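Local coordinates for protein ZmpA Glycopeptidase (Clostridium perfringens, PDB 6XSX) that acts as a metalloprotease-type glycopeptidase, of which this is the catalytic M60 peptidase module, probably cleaving the polypeptide backbone of glycosylated proteins, at residues Glu109-Thr114 with Leu244-Asn249; Leu175-Asp180 with Asn189-Tyr194; Asp401-Phe406 with Glu419-Tyr424. All blocks are in the same frame, centred on the assembly; numbering follows the deposited sequence.

Contact 1: Glu109-Thr114 with Leu244-Asn249; sequences ELRPGT and LKWLDN
Arg111 (chi1 -173°) and Trp246 both carry CG opposite their backbone N, and the Arg111 chain crosses the Trp246 side chain at a slant, guanidinium and ring planes 69° apart, while the indole lies beneath the backbone of the 109-114 loop. The Arg111 chain then bends at chi3 (-41°), which turns one guanidinium face to Trp246 CB and CD1 and sends NH1 toward Asp248. One indole face takes three groups: Leu110 O near the rim of the six-membered ring, 3.4 Å from CZ3 of Trp246, Arg111 CA over the five-membered ring, 3.8 Å from its centroid, and Pro112 CD over that same six-membered ring, 4.0 Å from its centroid. The last two are CH-pi contacts.

The polar end is a small network. Arg111 NH1 forms a long salt bridge with Asp248 OD1 (3.4 Å), the carboxylate oxygen lying at the guanidinium edge, and water 1 spans the same pair, accepting from Arg111 NH1 at 2.8 Å and donating to Asp248 OD2 at 2.6 Å. Asn263 bonds to both Arg111 NH1 and Asp248 OD1, and Asp82 pairs with Arg111 NE, which should help fix the guanidinium's rotation.

The contact joins two loops within the M60 domain: 109-114 lies between strands 96-101 and 117-123, while the loop of 244-249 follows strand 240-244, with Leu244 packed on Phe262 of strand 259-262.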
loop_
_atom_site.group_PDB
_atom_site.type_symbol
_atom_site.label_atom_id
_atom_site.label_comp_id
_atom_site.label_asym_id
_atom_site.label_seq_id
_atom_site.Cartn_x
_atom_site.Cartn_y
_atom_site.Cartn_z
ATOM N N GLU A 109 25.420 -10.851 4.858
ATOM C CA GLU A 109 24.176 -10.261 4.379
ATOM C C GLU A 109 22.977 -11.178 4.620
ATOM O O GLU A 109 21.842 -10.754 4.423
ATOM C CB GLU A 109 24.268 -9.943 2.882
ATOM C CG GLU A 109 24.982 -8.629 2.622
ATOM C CD GLU A 109 25.350 -8.310 1.187
ATOM O OE1 GLU A 109 24.722 -8.876 0.247
ATOM O OE2 GLU A 109 26.252 -7.469 1.013
ATOM N N LEU A 110 23.226 -12.432 5.021
ATOM C CA LEU A 110 22.185 -13.450 5.010
ATOM C C LEU A 110 21.764 -13.786 6.437
ATOM O O LEU A 110 22.586 -13.733 7.350
ATOM C CB LEU A 110 22.722 -14.707 4.322
ATOM C CG LEU A 110 23.310 -14.532 2.919
ATOM C CD1 LEU A 110 23.588 -15.895 2.307
ATOM C CD2 LEU A 110 22.391 -13.713 2.022
ATOM N N ARG A 111 20.495 -14.181 6.615
ATOM C CA ARG A 111 20.076 -14.641 7.929
ATOM C C ARG A 111 21.012 -15.771 8.343
ATOM O O ARG A 111 21.323 -16.637 7.531
ATOM C CB ARG A 111 18.625 -15.132 7.950
ATOM C CG ARG A 111 18.108 -15.457 9.346
ATOM C CD ARG A 111 16.688 -16.000 9.372
ATOM N NE ARG A 111 15.795 -15.294 8.451
ATOM C CZ ARG A 111 15.099 -14.195 8.746
ATOM N NH1 ARG A 111 15.193 -13.652 9.951
ATOM N NH2 ARG A 111 14.313 -13.642 7.837
ATOM N N PRO A 112 21.527 -15.771 9.590
ATOM C CA PRO A 112 22.420 -16.836 10.036
ATOM C C PRO A 112 21.828 -18.213 9.730
ATOM O O PRO A 112 20.649 -18.465 9.996
ATOM C CB PRO A 112 22.545 -16.527 11.539
ATOM C CG PRO A 112 22.446 -15.013 11.591
ATOM C CD PRO A 112 21.335 -14.717 10.608
ATOM N N GLY A 113 22.651 -19.069 9.121
ATOM C CA GLY A 113 22.307 -20.454 8.842
ATOM C C GLY A 113 21.686 -20.652 7.459
ATOM O O GLY A 113 21.132 -21.707 7.175
ATOM N N THR A 114 21.721 -19.618 6.613
ATOM C CA THR A 114 21.139 -19.750 5.286
ATOM C C THR A 114 22.197 -20.299 4.338
ATOM O O THR A 114 23.315 -19.790 4.296
ATOM C CB THR A 114 20.604 -18.412 4.760
ATOM O OG1 THR A 114 19.851 -17.823 5.819
ATOM C CG2 THR A 114 19.743 -18.553 3.520
ATOM N N LEU A 244 10.879 -12.842 1.505
ATOM C CA LEU A 244 11.471 -13.016 2.814
ATOM C C LEU A 244 12.800 -12.271 2.834
ATOM O O LEU A 244 13.603 -12.405 1.911
ATOM C CB LEU A 244 11.677 -14.520 3.017
ATOM C CG LEU A 244 12.423 -14.940 4.281
ATOM C CD1 LEU A 244 11.671 -14.479 5.524
ATOM C CD2 LEU A 244 12.619 -16.452 4.299
ATOM N N LYS A 245 13.010 -11.485 3.893
ATOM C CA LYS A 245 14.276 -10.800 4.091
ATOM C C LYS A 245 14.676 -10.920 5.556
ATOM O O LYS A 245 13.834 -11.123 6.429
ATOM C CB LYS A 245 14.142 -9.320 3.731
ATOM C CG LYS A 245 13.993 -8.990 2.257
ATOM C CD LYS A 245 14.185 -7.505 2.009
ATOM C CE LYS A 245 13.795 -7.088 0.610
ATOM N NZ LYS A 245 14.126 -5.665 0.386
ATOM N N TRP A 246 15.975 -10.759 5.815
ATOM C CA TRP A 246 16.470 -10.793 7.179
ATOM C C TRP A 246 16.402 -9.375 7.739
ATOM O O TRP A 246 17.264 -8.555 7.443
ATOM C CB TRP A 246 17.896 -11.365 7.185
ATOM C CG TRP A 246 18.580 -11.363 8.518
ATOM C CD1 TRP A 246 18.022 -11.647 9.731
ATOM C CD2 TRP A 246 19.977 -11.114 8.768
ATOM N NE1 TRP A 246 18.966 -11.563 10.719
ATOM C CE2 TRP A 246 20.178 -11.251 10.157
ATOM C CE3 TRP A 246 21.075 -10.788 7.960
ATOM C CZ2 TRP A 246 21.427 -11.053 10.749
ATOM C CZ3 TRP A 246 22.312 -10.601 8.543
ATOM C CH2 TRP A 246 22.484 -10.730 9.924
ATOM N N LEU A 247 15.359 -9.082 8.525
ATOM C CA LEU A 247 15.100 -7.698 8.888
ATOM C C LEU A 247 15.233 -7.493 10.395
ATOM O O LEU A 247 14.816 -6.457 10.908
ATOM C CB LEU A 247 13.700 -7.308 8.399
ATOM C CG LEU A 247 13.474 -7.433 6.894
ATOM C CD1 LEU A 247 12.079 -6.944 6.512
ATOM C CD2 LEU A 247 14.538 -6.656 6.132
ATOM N N ASP A 248 15.848 -8.463 11.086
ATOM C CA ASP A 248 15.863 -8.500 12.541
ATOM C C ASP A 248 16.332 -7.167 13.115
ATOM O O ASP A 248 15.774 -6.697 14.103
ATOM C CB ASP A 248 16.727 -9.647 13.073
ATOM C CG ASP A 248 16.098 -11.015 12.894
ATOM O OD1 ASP A 248 15.027 -11.102 12.256
ATOM O OD2 ASP A 248 16.675 -11.985 13.415
ATOM N N ASN A 249 17.353 -6.575 12.481
ATOM C CA ASN A 249 18.025 -5.386 12.984
ATOM C C ASN A 249 17.378 -4.121 12.416
ATOM O O ASN A 249 17.472 -3.058 13.026
ATOM C CB ASN A 249 19.539 -5.418 12.724
ATOM C CG ASN A 249 20.237 -6.664 13.238
ATOM O OD1 ASN A 249 19.971 -7.134 14.343
ATOM N ND2 ASN A 249 21.149 -7.203 12.442
HETATM O O HOH W 1 16.334 -14.375 12.393
#

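Contact 2: Leu175-Asp180 with Asn189-Tyr194; sequences LPDVFD and NVTATY
Asp177 reaches across to the start of helix 192-202 and grips it with both carboxylate oxygens. Its CG stands anti to the backbone N (chi1 -170°), and the carboxylate presents two syn lone pairs: OD1 receives Thr193 N at 3.0 Å (158°), while OD2 receives the hydroxyl OG1 of Thr193 at 2.7 Å. A weak bond from Ala192 N also ends on Asp177 OD1. Thr193 OG1 sits between its own backbone N and carbonyl carbon (chi1 56°), the rotamer that turns it to the carboxylate.

Next along, Phe179 and Val190 form an antiparallel hydrogen-bonded pair, with Phe179 N to Val190 O at 2.8 Å and Val190 N to Phe179 O at 3.1 Å. The Phe179 ring swings off toward helix 155-171, offering Val190 CG2 its edge. On the other sheet face, Asn189 ND2 donates in its amide plane to the syn side of Asp180 OD1 (2.8 Å), while Tyr145 and Tyr121 hold Asp180 OD2.

Thr191 is the N-cap, its OG1 accepting from Tyr194 N at 3.1 Å and also hydrogen-bonded to Gln267 of helix 267-272. The arrangement is a beta hairpin, strands 179-182 and 186-190, running directly into a capped helix whose first-turn N-H groups are met by an aspartate.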
loop_
_atom_site.group_PDB
_atom_site.type_symbol
_atom_site.label_atom_id
_atom_site.label_comp_id
_atom_site.label_asym_id
_atom_site.label_seq_id
_atom_site.Cartn_x
_atom_site.Cartn_y
_atom_site.Cartn_z
ATOM N N LEU A 175 20.897 -26.943 -0.576
ATOM C CA LEU A 175 19.852 -26.450 -1.471
ATOM C C LEU A 175 19.127 -25.265 -0.832
ATOM O O LEU A 175 19.037 -25.193 0.388
ATOM C CB LEU A 175 18.842 -27.570 -1.755
ATOM C CG LEU A 175 19.292 -28.659 -2.726
ATOM C CD1 LEU A 175 18.280 -29.795 -2.739
ATOM C CD2 LEU A 175 19.466 -28.105 -4.133
ATOM N N PRO A 176 18.535 -24.320 -1.610
ATOM C CA PRO A 176 17.791 -23.207 -1.015
ATOM C C PRO A 176 16.438 -23.685 -0.478
ATOM O O PRO A 176 15.751 -24.468 -1.130
ATOM C CB PRO A 176 17.580 -22.268 -2.210
ATOM C CG PRO A 176 17.467 -23.216 -3.378
ATOM C CD PRO A 176 18.489 -24.305 -3.083
ATOM N N ASP A 177 16.074 -23.211 0.721
ATOM C CA ASP A 177 14.751 -23.439 1.285
ATOM C C ASP A 177 13.816 -22.378 0.701
ATOM O O ASP A 177 13.781 -21.251 1.192
ATOM C CB ASP A 177 14.792 -23.394 2.823
ATOM C CG ASP A 177 13.510 -23.855 3.516
ATOM O OD1 ASP A 177 12.506 -24.118 2.810
ATOM O OD2 ASP A 177 13.514 -23.941 4.766
ATOM N N VAL A 178 13.073 -22.735 -0.353
ATOM C CA VAL A 178 12.356 -21.729 -1.126
ATOM C C VAL A 178 11.078 -22.311 -1.725
ATOM O O VAL A 178 11.099 -23.429 -2.238
ATOM C CB VAL A 178 13.230 -21.113 -2.241
ATOM C CG1 VAL A 178 13.762 -22.161 -3.213
ATOM C CG2 VAL A 178 12.482 -20.038 -3.014
ATOM N N PHE A 179 10.004 -21.497 -1.703
ATOM C CA PHE A 179 8.788 -21.728 -2.474
ATOM C C PHE A 179 8.284 -20.402 -3.040
ATOM O O PHE A 179 8.190 -19.413 -2.306
ATOM C CB PHE A 179 7.710 -22.379 -1.600
ATOM C CG PHE A 179 6.372 -22.524 -2.272
ATOM C CD1 PHE A 179 6.157 -23.509 -3.229
ATOM C CD2 PHE A 179 5.325 -21.671 -1.957
ATOM C CE1 PHE A 179 4.923 -23.632 -3.856
ATOM C CE2 PHE A 179 4.096 -21.788 -2.589
ATOM C CZ PHE A 179 3.892 -22.776 -3.529
ATOM N N ASP A 180 7.957 -20.391 -4.344
ATOM C CA ASP A 180 7.493 -19.172 -4.999
ATOM C C ASP A 180 6.059 -19.342 -5.484
ATOM O O ASP A 180 5.726 -20.380 -6.047
ATOM C CB ASP A 180 8.367 -18.778 -6.195
ATOM C CG ASP A 180 9.680 -18.093 -5.839
ATOM O OD1 ASP A 180 9.790 -17.582 -4.712
ATOM O OD2 ASP A 180 10.584 -18.062 -6.698
ATOM N N ASN A 189 7.639 -14.858 -2.390
ATOM C CA ASN A 189 8.828 -15.668 -2.179
ATOM C C ASN A 189 8.990 -15.916 -0.680
ATOM O O ASN A 189 9.201 -14.963 0.073
ATOM C CB ASN A 189 10.055 -14.953 -2.756
ATOM C CG ASN A 189 11.377 -15.568 -2.344
ATOM O OD1 ASN A 189 12.005 -15.122 -1.380
ATOM N ND2 ASN A 189 11.805 -16.587 -3.075
ATOM N N VAL A 190 8.910 -17.197 -0.278
ATOM C CA VAL A 190 9.028 -17.638 1.108
ATOM C C VAL A 190 9.864 -18.919 1.135
ATOM O O VAL A 190 10.349 -19.356 0.093
ATOM C CB VAL A 190 7.645 -17.909 1.739
ATOM C CG1 VAL A 190 6.827 -16.643 1.961
ATOM C CG2 VAL A 190 6.852 -18.943 0.944
ATOM N N THR A 191 10.022 -19.528 2.323
ATOM C CA THR A 191 10.697 -20.820 2.414
ATOM C C THR A 191 9.711 -21.943 2.105
ATOM O O THR A 191 8.511 -21.813 2.355
ATOM C CB THR A 191 11.307 -21.102 3.799
ATOM O OG1 THR A 191 10.283 -21.254 4.787
ATOM C CG2 THR A 191 12.330 -20.080 4.248
ATOM N N ALA A 192 10.246 -23.068 1.611
ATOM C CA ALA A 192 9.451 -24.251 1.302
ATOM C C ALA A 192 8.905 -24.884 2.586
ATOM O O ALA A 192 7.758 -25.330 2.620
ATOM C CB ALA A 192 10.269 -25.237 0.503
ATOM N N THR A 193 9.740 -24.918 3.629
ATOM C CA THR A 193 9.405 -25.569 4.885
ATOM C C THR A 193 8.229 -24.855 5.550
ATOM O O THR A 193 7.301 -25.503 6.043
ATOM C CB THR A 193 10.626 -25.693 5.807
ATOM O OG1 THR A 193 11.135 -24.375 5.984
ATOM C CG2 THR A 193 11.720 -26.573 5.237
ATOM N N TYR A 194 8.266 -23.517 5.536
ATOM C CA TYR A 194 7.181 -22.732 6.102
ATOM C C TYR A 194 5.924 -22.859 5.240
ATOM O O TYR A 194 4.832 -23.083 5.762
ATOM C CB TYR A 194 7.603 -21.273 6.298
ATOM C CG TYR A 194 6.577 -20.453 7.034
ATOM C CD1 TYR A 194 5.384 -20.091 6.425
ATOM C CD2 TYR A 194 6.787 -20.057 8.345
ATOM C CE1 TYR A 194 4.427 -19.353 7.098
ATOM C CE2 TYR A 194 5.842 -19.310 9.029
ATOM C CZ TYR A 194 4.659 -18.957 8.401
ATOM O OH TYR A 194 3.712 -18.229 9.067
#

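Contact 3: Asp401-Phe406 with Glu419-Tyr424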
loop_
_atom_site.group_PDB
_atom_site.type_symbol
_atom_site.label_atom_id
_atom_site.label_comp_id
_atom_site.label_asym_id
_atom_site.label_seq_id
_atom_site.Cartn_x
_atom_site.Cartn_y
_atom_site.Cartn_z
ATOM N N ASP A 401 -13.334 25.400 -2.695
ATOM C CA ASP A 401 -12.250 26.168 -2.108
ATOM C C ASP A 401 -11.844 25.506 -0.792
ATOM O O ASP A 401 -12.481 25.733 0.238
ATOM C CB ASP A 401 -12.625 27.647 -1.972
ATOM C CG ASP A 401 -11.513 28.483 -1.371
ATOM O OD1 ASP A 401 -10.447 27.921 -1.057
ATOM O OD2 ASP A 401 -11.724 29.677 -1.210
ATOM N N LEU A 402 -10.765 24.714 -0.836
ATOM C CA LEU A 402 -10.381 23.900 0.305
ATOM C C LEU A 402 -9.287 24.566 1.138
ATOM O O LEU A 402 -8.672 23.902 1.967
ATOM C CB LEU A 402 -9.962 22.512 -0.186
ATOM C CG LEU A 402 -11.095 21.694 -0.799
ATOM C CD1 LEU A 402 -10.589 20.342 -1.269
ATOM C CD2 LEU A 402 -12.236 21.522 0.201
ATOM N N SER A 403 -9.083 25.882 0.954
ATOM C CA SER A 403 -8.051 26.589 1.698
ATOM C C SER A 403 -8.310 26.511 3.205
ATOM O O SER A 403 -7.400 26.194 3.972
ATOM C CB SER A 403 -7.875 28.019 1.225
ATOM O OG SER A 403 -7.122 28.053 0.012
ATOM N N GLU A 404 -9.559 26.790 3.611
ATOM C CA GLU A 404 -9.938 26.777 5.015
ATOM C C GLU A 404 -9.717 25.385 5.616
ATOM O O GLU A 404 -9.164 25.262 6.714
ATOM C CB GLU A 404 -11.374 27.281 5.196
ATOM C CG GLU A 404 -11.884 27.111 6.616
ATOM C CD GLU A 404 -13.266 27.680 6.875
ATOM O OE1 GLU A 404 -13.712 27.628 8.038
ATOM O OE2 GLU A 404 -13.894 28.169 5.911
ATOM N N HIS A 405 -10.147 24.343 4.886
ATOM C CA HIS A 405 -10.000 22.953 5.306
ATOM C C HIS A 405 -8.555 22.672 5.732
ATOM O O HIS A 405 -8.302 22.154 6.821
ATOM C CB HIS A 405 -10.463 22.007 4.177
ATOM C CG HIS A 405 -10.276 20.555 4.478
ATOM N ND1 HIS A 405 -11.113 19.862 5.333
ATOM C CD2 HIS A 405 -9.353 19.667 4.049
ATOM C CE1 HIS A 405 -10.707 18.608 5.420
ATOM N NE2 HIS A 405 -9.634 18.460 4.633
ATOM N N PHE A 406 -7.609 23.031 4.862
ATOM C CA PHE A 406 -6.208 22.744 5.110
ATOM C C PHE A 406 -5.636 23.668 6.186
ATOM O O PHE A 406 -4.868 23.214 7.037
ATOM C CB PHE A 406 -5.416 22.775 3.804
ATOM C CG PHE A 406 -5.562 21.543 2.942
ATOM C CD1 PHE A 406 -4.811 20.403 3.198
ATOM C CD2 PHE A 406 -6.425 21.533 1.853
ATOM C CE1 PHE A 406 -4.934 19.279 2.394
ATOM C CE2 PHE A 406 -6.547 20.409 1.046
ATOM C CZ PHE A 406 -5.800 19.282 1.319
ATOM N N GLU A 419 -6.082 32.876 -3.467
ATOM C CA GLU A 419 -6.561 33.513 -4.681
ATOM C C GLU A 419 -6.926 32.437 -5.702
ATOM O O GLU A 419 -8.022 32.469 -6.255
ATOM C CB GLU A 419 -5.532 34.494 -5.247
ATOM C CG GLU A 419 -5.305 35.723 -4.383
ATOM C CD GLU A 419 -4.180 36.631 -4.865
ATOM O OE1 GLU A 419 -3.939 37.660 -4.203
ATOM O OE2 GLU A 419 -3.547 36.314 -5.905
ATOM N N TYR A 420 -6.010 31.479 -5.915
ATOM C CA TYR A 420 -6.210 30.396 -6.869
ATOM C C TYR A 420 -7.498 29.638 -6.545
ATOM O O TYR A 420 -8.323 29.418 -7.430
ATOM C CB TYR A 420 -5.004 29.449 -6.895
ATOM C CG TYR A 420 -5.103 28.279 -7.848
ATOM C CD1 TYR A 420 -4.603 28.361 -9.141
ATOM C CD2 TYR A 420 -5.675 27.073 -7.457
ATOM C CE1 TYR A 420 -4.673 27.288 -10.018
ATOM C CE2 TYR A 420 -5.754 25.990 -8.320
ATOM C CZ TYR A 420 -5.253 26.093 -9.608
ATOM O OH TYR A 420 -5.330 25.030 -10.469
ATOM N N THR A 421 -7.651 29.241 -5.277
ATOM C CA THR A 421 -8.706 28.317 -4.884
ATOM C C THR A 421 -10.041 29.045 -4.765
ATOM O O THR A 421 -11.095 28.408 -4.818
ATOM C CB THR A 421 -8.366 27.576 -3.584
ATOM O OG1 THR A 421 -8.350 28.518 -2.511
ATOM C CG2 THR A 421 -7.048 26.834 -3.642
ATOM N N SER A 422 -9.983 30.376 -4.625
ATOM C CA SER A 422 -11.170 31.191 -4.409
ATOM C C SER A 422 -12.010 31.280 -5.685
ATOM O O SER A 422 -13.085 31.874 -5.675
ATOM C CB SER A 422 -10.817 32.556 -3.871
ATOM O OG SER A 422 -10.392 33.414 -4.918
ATOM N N LYS A 423 -11.529 30.658 -6.771
ATOM C CA LYS A 423 -12.317 30.521 -7.987
ATOM C C LYS A 423 -13.453 29.518 -7.789
ATOM O O LYS A 423 -14.354 29.452 -8.621
ATOM C CB LYS A 423 -11.450 30.146 -9.197
ATOM C CG LYS A 423 -11.006 28.690 -9.287
ATOM C CD LYS A 423 -10.470 28.301 -10.657
ATOM C CE LYS A 423 -9.242 29.082 -11.072
ATOM N NZ LYS A 423 -7.998 28.518 -10.499
ATOM N N TYR A 424 -13.406 28.734 -6.703
ATOM C CA TYR A 424 -14.471 27.789 -6.397
ATOM C C TYR A 424 -15.245 28.232 -5.158
ATOM O O TYR A 424 -14.715 28.936 -4.300
ATOM C CB TYR A 424 -13.914 26.384 -6.151
ATOM C CG TYR A 424 -13.057 25.858 -7.270
ATOM C CD1 TYR A 424 -13.604 25.592 -8.517
ATOM C CD2 TYR A 424 -11.698 25.644 -7.086
ATOM C CE1 TYR A 424 -12.820 25.125 -9.560
ATOM C CE2 TYR A 424 -10.903 25.169 -8.116
ATOM C CZ TYR A 424 -11.470 24.906 -9.354
ATOM O OH TYR A 424 -10.700 24.440 -10.375
HETATM O O HOH W 2 -14.240 30.853 -2.438
#
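Hydroxyl and carboxylate bonds link Asp401, Ser403 and Thr421. Ser403 OG donates to Thr421 OG1 at 2.8 Å, and Thr421 OG1 in turn donates to Asp401 OD1 at 2.6 Å, giving a short relay from serine to threonine to carboxylate. The Thr421 hydroxyl approaches from above the carboxylate plane, 57° out of it. Its OG1 lies between the backbone N and the carbonyl carbon (chi1 67°), a torsion that faces it to both partners.

Asp401 OD1 has a second donor in its own segment, Ser403 N at 3.2 Å, which arrives on the anti side and from the opposite face of the carboxylate. Two bonds from two faces should limit rotation of this group.

The other oxygen is reached by water: water 2 donates to Asp401 OD2 at 3.0 Å and to Tyr424 O at 2.7 Å, closing a bridge to the end of the turn.

Van der Waals contact adds little: Asp401 CB rests 3.4 Å from Tyr424 O, and Tyr424 CB lies against the backbone N of Asp401. The Tyr424 ring leads away, its OH bonding to Asp396 of helix 383-398.

Asp401 OD1 accepting from Ser403 N makes an Asx turn, which leads into helix 403-408. It faces the type I beta turn Thr421-Tyr424 that follows helix 415-421, so the contact ties a helix start to a helix end.

In the fold
Contacts 1 and 2 adjoin in the M60 domain, their centres 14 Å apart, and meet at the mixed sheet, where Leu244 ends strand 240-244 beside strand 186-190: Leu244 N probably bonds to Asn189 O, and Leu244 CD2 packs on Thr191 CG2. Contact 2 is the buried one, built on strand pairing and a helix cap. Contact 1 lies beside it among loops; partly buried, it relies on an indole face and a salt bridge that a water also spans. Contact 3 stands alone on the opposite side of the chain's centre, about 50 Å from the centre of contact 1, among helices. Also partly buried, it uses hydroxyls, a carboxylate and water, with neither sheet pairing nor an aromatic face across it.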